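Local coordinates for Serine/threonine-protein kinase Tel1 (Chaetomium thermophilum, PDB 6SKY), which probably acts as a DNA-damage-sensing serine/threonine kinase that switches on checkpoint signalling by phosphorylating proteins at [ST]-Q sites, at residues L2632-L2644 with R2819-E2831. Residues are numbered along the deposited sequence; the frame is centred on the assembly and turned at random.
Sequences LLKLHRETRQRNL and RCCEFTLDALREE
T2639 and F2823 bring their CA atoms within 6.3 Å where the short helix 2637-2641 lies over the 2819-2828 part of helix 2816-2828, the axes 9.1 Å apart at 129° between their N-to-C directions. This helix-helix packing lies within the PI3/PI4-kinase family region, away from the nucleotide, and joins the chain just after helix 2616-2632 to a helix about 175 residues on. F2823 is flanked by E2638 and R2642. One ring face takes the bent side chain of E2638, whose carboxylate lies nearly parallel to the ring, OE1 3.9 Å from CZ. R2642 crosses the phenylalanine at about a right angle; CE2 of F2823 sits over the centre of one guanidinium face, the planes 45° apart, NH1 3.3 Å from CE2. R2642 NH2 also donates to the backbone O of E2638 (3.1 Å) and forms a salt bridge to E2638 OE1, while one carboxylate oxygen of D1928 pairs with NH1 of both R2642 and R2819. A leucine in place of R2642 would probably leave E2638 without this salt bridge and D1928 with only one of these two arginines. Further along, T2639 CG2 rests 3.8 Å from A2827 CB, and L2633 CD2 meets L2828 CD2. A2827 CB also makes a CH-pi contact with one face of the H2636 ring. At the ring edge, H2636 NE2 hydrogen-bonds E2831 OE2, modelled too short for its length to be trusted, the carboxylate plane almost perpendicular to the ring.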
loop_
_atom_site.group_PDB
_atom_site.type_symbol
_atom_site.label_atom_id
_atom_site.label_comp_id
_atom_site.label_asym_id
_atom_site.label_seq_id
_atom_site.Cartn_x
_atom_site.Cartn_y
_atom_site.Cartn_z
ATOM N N LEU A 2632 -9.620 -12.039 20.477
ATOM C CA LEU A 2632 -8.652 -11.659 19.449
ATOM C C LEU A 2632 -8.898 -10.249 18.948
ATOM O O LEU A 2632 -7.953 -9.542 18.595
ATOM C CB LEU A 2632 -8.710 -12.614 18.265
ATOM C CG LEU A 2632 -8.233 -14.039 18.450
ATOM C CD1 LEU A 2632 -8.364 -14.749 17.140
ATOM C CD2 LEU A 2632 -6.819 -14.035 18.920
ATOM N N LEU A 2633 -10.158 -9.838 18.873
ATOM C CA LEU A 2633 -10.454 -8.505 18.347
ATOM C C LEU A 2633 -9.836 -7.370 19.160
ATOM O O LEU A 2633 -9.721 -6.258 18.644
ATOM C CB LEU A 2633 -11.957 -8.273 18.262
ATOM C CG LEU A 2633 -12.729 -8.922 17.127
ATOM C CD1 LEU A 2633 -14.121 -8.353 17.106
ATOM C CD2 LEU A 2633 -12.030 -8.687 15.823
ATOM N N LYS A 2634 -9.446 -7.604 20.409
ATOM C CA LYS A 2634 -8.945 -6.535 21.270
ATOM C C LYS A 2634 -7.501 -6.151 21.001
ATOM O O LYS A 2634 -6.986 -5.262 21.680
ATOM C CB LYS A 2634 -9.051 -6.929 22.739
ATOM C CG LYS A 2634 -10.440 -7.086 23.259
ATOM C CD LYS A 2634 -10.409 -7.197 24.758
ATOM C CE LYS A 2634 -11.784 -7.464 25.323
ATOM N NZ LYS A 2634 -12.220 -8.865 25.104
ATOM N N LEU A 2635 -6.827 -6.797 20.061
ATOM C CA LEU A 2635 -5.408 -6.578 19.839
ATOM C C LEU A 2635 -5.130 -5.599 18.716
ATOM O O LEU A 2635 -3.970 -5.420 18.342
ATOM C CB LEU A 2635 -4.717 -7.905 19.542
ATOM C CG LEU A 2635 -4.949 -9.025 20.545
ATOM C CD1 LEU A 2635 -4.443 -10.327 19.984
ATOM C CD2 LEU A 2635 -4.263 -8.703 21.846
ATOM N N HIS A 2636 -6.157 -4.965 18.166
ATOM C CA HIS A 2636 -6.007 -4.084 17.023
ATOM C C HIS A 2636 -6.554 -2.710 17.351
ATOM O O HIS A 2636 -7.530 -2.574 18.081
ATOM C CB HIS A 2636 -6.706 -4.663 15.812
ATOM C CG HIS A 2636 -6.166 -5.992 15.403
ATOM N ND1 HIS A 2636 -5.273 -6.145 14.368
ATOM C CD2 HIS A 2636 -6.365 -7.228 15.913
ATOM C CE1 HIS A 2636 -4.958 -7.420 14.247
ATOM N NE2 HIS A 2636 -5.606 -8.098 15.173
ATOM N N ARG A 2637 -5.912 -1.686 16.798
ATOM C CA ARG A 2637 -6.213 -0.321 17.205
ATOM C C ARG A 2637 -7.640 0.069 16.848
ATOM O O ARG A 2637 -8.333 0.700 17.650
ATOM C CB ARG A 2637 -5.196 0.631 16.574
ATOM C CG ARG A 2637 -5.654 2.059 16.437
ATOM C CD ARG A 2637 -4.965 2.984 17.394
ATOM N NE ARG A 2637 -5.631 4.281 17.420
ATOM C CZ ARG A 2637 -6.335 4.744 18.448
ATOM N NH1 ARG A 2637 -6.911 5.932 18.378
ATOM N NH2 ARG A 2637 -6.454 4.025 19.551
ATOM N N GLU A 2638 -8.114 -0.336 15.672
ATOM C CA GLU A 2638 -9.405 0.143 15.188
ATOM C C GLU A 2638 -10.579 -0.544 15.865
ATOM O O GLU A 2638 -11.594 0.097 16.135
ATOM C CB GLU A 2638 -9.502 -0.042 13.682
ATOM C CG GLU A 2638 -8.591 0.857 12.903
ATOM C CD GLU A 2638 -8.947 2.315 13.045
ATOM O OE1 GLU A 2638 -10.067 2.621 13.494
ATOM O OE2 GLU A 2638 -8.103 3.167 12.704
ATOM N N THR A 2639 -10.481 -1.845 16.122
ATOM C CA THR A 2639 -11.568 -2.535 16.798
ATOM C C THR A 2639 -11.552 -2.283 18.292
ATOM O O THR A 2639 -12.605 -2.282 18.925
ATOM C CB THR A 2639 -11.494 -4.028 16.528
ATOM O OG1 THR A 2639 -10.203 -4.502 16.893
ATOM C CG2 THR A 2639 -11.720 -4.303 15.085
ATOM N N ARG A 2640 -10.376 -2.069 18.867
ATOM C CA ARG A 2640 -10.286 -1.769 20.286
ATOM C C ARG A 2640 -10.719 -0.346 20.583
ATOM O O ARG A 2640 -11.293 -0.083 21.643
ATOM C CB ARG A 2640 -8.862 -2.020 20.753
ATOM C CG ARG A 2640 -8.494 -1.482 22.093
ATOM C CD ARG A 2640 -7.031 -1.764 22.317
ATOM N NE ARG A 2640 -6.490 -1.077 23.478
ATOM C CZ ARG A 2640 -5.248 -1.234 23.918
ATOM N NH1 ARG A 2640 -4.829 -0.567 24.982
ATOM N NH2 ARG A 2640 -4.427 -2.065 23.296
ATOM N N GLN A 2641 -10.466 0.582 19.664
ATOM C CA GLN A 2641 -10.911 1.953 19.856
ATOM C C GLN A 2641 -12.426 2.049 19.932
ATOM O O GLN A 2641 -12.956 2.926 20.619
ATOM C CB GLN A 2641 -10.374 2.812 18.721
ATOM C CG GLN A 2641 -10.814 4.241 18.750
ATOM C CD GLN A 2641 -10.586 4.925 17.432
ATOM O OE1 GLN A 2641 -11.238 5.918 17.115
ATOM N NE2 GLN A 2641 -9.662 4.395 16.645
ATOM N N ARG A 2642 -13.136 1.155 19.253
ATOM C CA ARG A 2642 -14.588 1.142 19.205
ATOM C C ARG A 2642 -15.208 0.086 20.098
ATOM O O ARG A 2642 -16.425 -0.083 20.069
ATOM C CB ARG A 2642 -15.055 0.919 17.773
ATOM C CG ARG A 2642 -14.725 2.054 16.879
ATOM C CD ARG A 2642 -14.753 1.653 15.445
ATOM N NE ARG A 2642 -14.547 2.810 14.590
ATOM C CZ ARG A 2642 -13.363 3.336 14.318
ATOM N NH1 ARG A 2642 -13.276 4.391 13.531
ATOM N NH2 ARG A 2642 -12.268 2.811 14.830
ATOM N N ASN A 2643 -14.406 -0.628 20.880
ATOM C CA ASN A 2643 -14.889 -1.693 21.755
ATOM C C ASN A 2643 -15.720 -2.708 20.989
ATOM O O ASN A 2643 -16.748 -3.181 21.468
ATOM C CB ASN A 2643 -15.685 -1.135 22.929
ATOM C CG ASN A 2643 -14.986 -0.001 23.617
ATOM O OD1 ASN A 2643 -15.591 1.022 23.917
ATOM N ND2 ASN A 2643 -13.699 -0.166 23.862
ATOM N N LEU A 2644 -15.279 -3.047 19.785
ATOM C CA LEU A 2644 -15.991 -4.033 18.989
ATOM C C LEU A 2644 -15.762 -5.410 19.582
ATOM O O LEU A 2644 -14.621 -5.837 19.764
ATOM C CB LEU A 2644 -15.545 -3.985 17.534
ATOM C CG LEU A 2644 -16.024 -2.791 16.720
ATOM C CD1 LEU A 2644 -15.341 -2.761 15.392
ATOM C CD2 LEU A 2644 -17.496 -2.868 16.524
ATOM N N ARG A 2819 -18.669 0.839 8.153
ATOM C CA ARG A 2819 -17.306 1.047 8.619
ATOM C C ARG A 2819 -16.929 0.044 9.694
ATOM O O ARG A 2819 -15.794 -0.431 9.727
ATOM C CB ARG A 2819 -17.133 2.466 9.140
ATOM C CG ARG A 2819 -17.306 3.533 8.104
ATOM C CD ARG A 2819 -16.014 4.190 7.769
ATOM N NE ARG A 2819 -15.436 4.869 8.914
ATOM C CZ ARG A 2819 -14.204 5.354 8.933
ATOM N NH1 ARG A 2819 -13.742 5.958 10.014
ATOM N NH2 ARG A 2819 -13.433 5.224 7.872
ATOM N N CYS A 2820 -17.860 -0.300 10.578
ATOM C CA CYS A 2820 -17.531 -1.254 11.625
ATOM C C CYS A 2820 -17.455 -2.674 11.094
ATOM O O CYS A 2820 -16.643 -3.462 11.580
ATOM C CB CYS A 2820 -18.540 -1.155 12.761
ATOM S SG CYS A 2820 -18.330 0.311 13.761
ATOM N N CYS A 2821 -18.266 -3.011 10.094
ATOM C CA CYS A 2821 -18.091 -4.272 9.385
ATOM C C CYS A 2821 -16.711 -4.360 8.759
ATOM O O CYS A 2821 -16.048 -5.397 8.849
ATOM C CB CYS A 2821 -19.164 -4.423 8.313
ATOM S SG CYS A 2821 -20.758 -4.948 8.879
ATOM N N GLU A 2822 -16.249 -3.278 8.135
ATOM C CA GLU A 2822 -14.938 -3.300 7.493
ATOM C C GLU A 2822 -13.809 -3.394 8.507
ATOM O O GLU A 2822 -12.847 -4.129 8.287
ATOM C CB GLU A 2822 -14.768 -2.072 6.609
ATOM C CG GLU A 2822 -15.510 -2.176 5.303
ATOM C CD GLU A 2822 -15.697 -0.841 4.626
ATOM O OE1 GLU A 2822 -15.079 0.144 5.067
ATOM O OE2 GLU A 2822 -16.474 -0.770 3.653
ATOM N N PHE A 2823 -13.900 -2.672 9.622
ATOM C CA PHE A 2823 -12.868 -2.780 10.651
ATOM C C PHE A 2823 -12.832 -4.173 11.260
ATOM O O PHE A 2823 -11.755 -4.735 11.474
ATOM C CB PHE A 2823 -13.090 -1.744 11.746
ATOM C CG PHE A 2823 -12.860 -0.344 11.307
ATOM C CD1 PHE A 2823 -11.787 -0.022 10.514
ATOM C CD2 PHE A 2823 -13.723 0.658 11.684
ATOM C CE1 PHE A 2823 -11.583 1.268 10.106
ATOM C CE2 PHE A 2823 -13.518 1.945 11.273
ATOM C CZ PHE A 2823 -12.449 2.247 10.486
ATOM N N THR A 2824 -14.000 -4.747 11.553
ATOM C CA THR A 2824 -14.044 -6.092 12.106
ATOM C C THR A 2824 -13.429 -7.096 11.150
ATOM O O THR A 2824 -12.588 -7.905 11.545
ATOM C CB THR A 2824 -15.484 -6.487 12.423
ATOM O OG1 THR A 2824 -16.107 -5.459 13.188
ATOM C CG2 THR A 2824 -15.517 -7.760 13.210
ATOM N N LEU A 2825 -13.849 -7.075 9.885
ATOM C CA LEU A 2825 -13.343 -8.052 8.930
ATOM C C LEU A 2825 -11.858 -7.864 8.677
ATOM O O LEU A 2825 -11.122 -8.841 8.518
ATOM C CB LEU A 2825 -14.118 -7.960 7.626
ATOM C CG LEU A 2825 -13.695 -8.964 6.569
ATOM C CD1 LEU A 2825 -13.965 -10.359 7.052
ATOM C CD2 LEU A 2825 -14.418 -8.697 5.282
ATOM N N ASP A 2826 -11.394 -6.620 8.648
ATOM C CA ASP A 2826 -9.980 -6.366 8.455
ATOM C C ASP A 2826 -9.159 -6.889 9.618
ATOM O O ASP A 2826 -8.072 -7.432 9.415
ATOM C CB ASP A 2826 -9.755 -4.874 8.273
ATOM C CG ASP A 2826 -8.376 -4.556 7.788
ATOM O OD1 ASP A 2826 -7.672 -5.484 7.341
ATOM O OD2 ASP A 2826 -7.988 -3.373 7.852
ATOM N N ALA A 2827 -9.649 -6.733 10.847
ATOM C CA ALA A 2827 -8.934 -7.294 11.986
ATOM C C ALA A 2827 -9.017 -8.810 12.015
ATOM O O ALA A 2827 -8.109 -9.464 12.526
ATOM C CB ALA A 2827 -9.476 -6.721 13.288
ATOM N N LEU A 2828 -10.093 -9.389 11.492
ATOM C CA LEU A 2828 -10.221 -10.840 11.511
ATOM C C LEU A 2828 -9.284 -11.493 10.517
ATOM O O LEU A 2828 -8.656 -12.505 10.830
ATOM C CB LEU A 2828 -11.656 -11.263 11.222
ATOM C CG LEU A 2828 -12.646 -11.244 12.375
ATOM C CD1 LEU A 2828 -13.966 -11.806 11.935
ATOM C CD2 LEU A 2828 -12.099 -12.017 13.540
ATOM N N ARG A 2829 -9.184 -10.957 9.308
ATOM C CA ARG A 2829 -8.287 -11.595 8.356
ATOM C C ARG A 2829 -6.827 -11.253 8.600
ATOM O O ARG A 2829 -5.967 -11.770 7.891
ATOM C CB ARG A 2829 -8.680 -11.253 6.917
ATOM C CG ARG A 2829 -8.853 -9.814 6.647
ATOM C CD ARG A 2829 -8.699 -9.494 5.188
ATOM N NE ARG A 2829 -9.815 -9.939 4.372
ATOM C CZ ARG A 2829 -9.995 -9.551 3.117
ATOM N NH1 ARG A 2829 -11.028 -9.993 2.423
ATOM N NH2 ARG A 2829 -9.137 -8.717 2.564
ATOM N N GLU A 2830 -6.523 -10.420 9.585
ATOM C CA GLU A 2830 -5.164 -10.239 10.070
ATOM C C GLU A 2830 -4.855 -11.111 11.273
ATOM O O GLU A 2830 -3.769 -11.000 11.838
ATOM C CB GLU A 2830 -4.916 -8.775 10.420
ATOM C CG GLU A 2830 -4.496 -7.947 9.232
ATOM C CD GLU A 2830 -4.917 -6.499 9.340
ATOM O OE1 GLU A 2830 -5.210 -6.042 10.465
ATOM O OE2 GLU A 2830 -4.963 -5.817 8.294
ATOM N N GLU A 2831 -5.791 -11.963 11.679
ATOM C CA GLU A 2831 -5.624 -12.910 12.770
ATOM C C GLU A 2831 -5.989 -14.309 12.318
ATOM O O GLU A 2831 -6.445 -15.117 13.118
ATOM C CB GLU A 2831 -6.482 -12.529 13.972
ATOM C CG GLU A 2831 -6.215 -11.173 14.537
ATOM C CD GLU A 2831 -5.050 -11.165 15.489
ATOM O OE1 GLU A 2831 -4.730 -12.232 16.043
ATOM O OE2 GLU A 2831 -4.451 -10.089 15.688
#